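Side-chain contact in peptidase S8 and S53, subtilisin, kexin, sedolisin (Mycobacterium smegmatis, PDB 4KG7), which is a subtilisin-like serine protease, a mycosin of the ESX-3 type VII secretion system, and probably cleaves peptide bonds by a charge-relay mechanism: residues D157-T160 and L161-V165. Residues are numbered along the deposited sequence; the frame is centred on the assembly and turned at random.
Sequences DAET and LARAV
Arg163 reaches back one turn of helix 150-170 to Glu159 in an i to i+4 salt bridge. Its CB lies 3.7 Å from Thr160 O, and CG lies equally close to Glu159 O, the acceptor of the weak bond from Arg163 N. CD passes beside Glu159 OE2, and a bend at chi3 (-80°) turns the NE/NH2 edge of the guanidinium toward the carboxylate. Arg163 NE makes a weak, bent bond to Glu159 OE2 (2.9 Å). Arg163 NH2 gives a nearly straight one (170°) to Glu159 OE1, on its syn lone pair; this oxygen lies 2.9 Å from Arg163 NH2, at the edge of the guanidinium and in its plane. The carboxylate and guanidinium planes are 35° apart, so the two-pronged pairing is twisted rather than coplanar. Thr160 CG2 comes to 3.7 Å from Arg163 NH2, obliquely. NH1 and NH2 continue to the carbonyls of Thr19 and Gly21, tying the N-terminal segment to this helix, while Thr160 OG1 bonds to Gln135. On the helix's inner side Leu161 and Val165 pack on Ile72 of strand 68-73 in the central parallel sheet, and Leu161 and Ala162 meet Leu195 of helix 193-205.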
ATOM      1  N   ASP A 157      12.616  -1.797 -10.232  1.00 13.04           N
ATOM      2  CA  ASP A 157      11.390  -1.854  -9.461  1.00 12.69           C
ATOM      3  C   ASP A 157      10.254  -1.101 -10.146  1.00 11.51           C
ATOM      4  O   ASP A 157       9.105  -1.528 -10.138  1.00 10.46           O
ATOM      5  CB  ASP A 157      11.621  -1.285  -8.085  1.00 14.10           C
ATOM      6  CG  ASP A 157      10.521  -1.621  -7.166  1.00 15.36           C
ATOM      7  OD1 ASP A 157      10.412  -2.819  -6.779  1.00 17.96           O
ATOM      8  OD2 ASP A 157       9.738  -0.700  -6.838  1.00 17.70           O
ATOM      9  N   ALA A 158      10.574   0.043 -10.731  1.00 11.09           N
ATOM     10  CA  ALA A 158       9.536   0.816 -11.435  1.00 10.60           C
ATOM     11  C   ALA A 158       9.042   0.040 -12.646  1.00 10.41           C
ATOM     12  O   ALA A 158       7.883   0.159 -13.046  1.00 10.44           O
ATOM     13  CB  ALA A 158      10.065   2.172 -11.860  1.00 11.11           C
ATOM     14  N   GLU A 159       9.946  -0.695 -13.281  1.00 10.48           N
ATOM     15  CA  GLU A 159       9.642  -1.388 -14.528  1.00 10.58           C
ATOM     16  C   GLU A 159       8.637  -2.494 -14.240  1.00  9.76           C
ATOM     17  O   GLU A 159       7.662  -2.653 -14.969  1.00  9.99           O
ATOM     18  CB  GLU A 159      10.931  -1.922 -15.162  1.00 11.38           C
ATOM     19  CG  GLU A 159      10.789  -2.466 -16.582  1.00 12.19           C
ATOM     20  CD  GLU A 159      10.176  -3.867 -16.659  1.00 12.07           C
ATOM     21  OE1 GLU A 159      10.400  -4.704 -15.765  1.00 12.32           O
ATOM     22  OE2 GLU A 159       9.504  -4.133 -17.680  1.00 13.18           O
ATOM     23  N   THR A 160       8.830  -3.257 -13.171  1.00  9.01           N
ATOM     24  CA  THR A 160       7.852  -4.282 -12.833  1.00  8.46           C
ATOM     25  C   THR A 160       6.591  -3.682 -12.221  1.00  7.81           C
ATOM     26  O   THR A 160       5.490  -4.201 -12.462  1.00  7.65           O
ATOM     27  CB  THR A 160       8.411  -5.331 -11.869  1.00  8.48           C
ATOM     28  OG1 THR A 160       8.883  -4.673 -10.689  1.00  8.45           O
ATOM     29  CG2 THR A 160       9.530  -6.108 -12.517  1.00  9.03           C
ATOM     30  N   LEU A 161       6.730  -2.585 -11.468  1.00  7.34           N
ATOM     31  CA  LEU A 161       5.565  -2.005 -10.844  1.00  6.90           C
ATOM     32  C   LEU A 161       4.563  -1.560 -11.938  1.00  6.70           C
ATOM     33  O   LEU A 161       3.339  -1.784 -11.827  1.00  6.53           O
ATOM     34  CB  LEU A 161       5.920  -0.802  -9.975  1.00  6.91           C
ATOM     35  CG  LEU A 161       4.703  -0.131  -9.324  1.00  6.69           C
ATOM     36  CD1 LEU A 161       3.919  -1.109  -8.497  1.00  6.58           C
ATOM     37  CD2 LEU A 161       5.156   1.054  -8.466  1.00  6.78           C
ATOM     38  N   ALA A 162       5.089  -0.943 -13.000  1.00  6.92           N
ATOM     39  CA  ALA A 162       4.207  -0.428 -14.054  1.00  6.88           C
ATOM     40  C   ALA A 162       3.457  -1.575 -14.716  1.00  6.82           C
ATOM     41  O   ALA A 162       2.254  -1.469 -14.992  1.00  6.75           O
ATOM     42  CB  ALA A 162       5.003   0.321 -15.083  1.00  7.26           C
ATOM     43  N   ARG A 163       4.167  -2.665 -15.009  1.00  6.97           N
ATOM     44  CA  ARG A 163       3.499  -3.815 -15.596  1.00  7.01           C
ATOM     45  C   ARG A 163       2.457  -4.387 -14.639  1.00  6.58           C
ATOM     46  O   ARG A 163       1.358  -4.786 -15.055  1.00  6.65           O
ATOM     47  CB  ARG A 163       4.511  -4.879 -16.001  1.00  7.33           C
ATOM     48  CG  ARG A 163       5.351  -4.453 -17.196  1.00  7.85           C
ATOM     49  CD  ARG A 163       6.146  -5.638 -17.733  1.00  8.37           C
ATOM     50  NE  ARG A 163       7.345  -5.929 -16.960  1.00  8.56           N
ATOM     51  CZ  ARG A 163       7.794  -7.132 -16.598  1.00  8.80           C
ATOM     52  NH1 ARG A 163       7.105  -8.250 -16.781  1.00  8.93           N
ATOM     53  NH2 ARG A 163       8.963  -7.208 -15.991  1.00  9.13           N
ATOM     54  N   ALA A 164       2.814  -4.478 -13.363  1.00  6.28           N
ATOM     55  CA  ALA A 164       1.903  -5.070 -12.371  1.00  5.96           C
ATOM     56  C   ALA A 164       0.629  -4.264 -12.216  1.00  5.81           C
ATOM     57  O   ALA A 164      -0.436  -4.820 -11.969  1.00  5.59           O
ATOM     58  CB  ALA A 164       2.605  -5.205 -11.033  1.00  5.84           C
ATOM     59  N   VAL A 165       0.749  -2.957 -12.324  1.00  5.87           N
ATOM     60  CA  VAL A 165      -0.407  -2.074 -12.223  1.00  5.85           C
ATOM     61  C   VAL A 165      -1.369  -2.308 -13.379  1.00  6.04           C
ATOM     62  O   VAL A 165      -2.561  -2.420 -13.177  1.00  6.08           O
ATOM     63  CB  VAL A 165       0.041  -0.593 -12.114  1.00  5.96           C
ATOM     64  CG1 VAL A 165      -1.084   0.381 -12.445  1.00  6.04           C
ATOM     65  CG2 VAL A 165       0.663  -0.305 -10.750  1.00  5.85           C
TER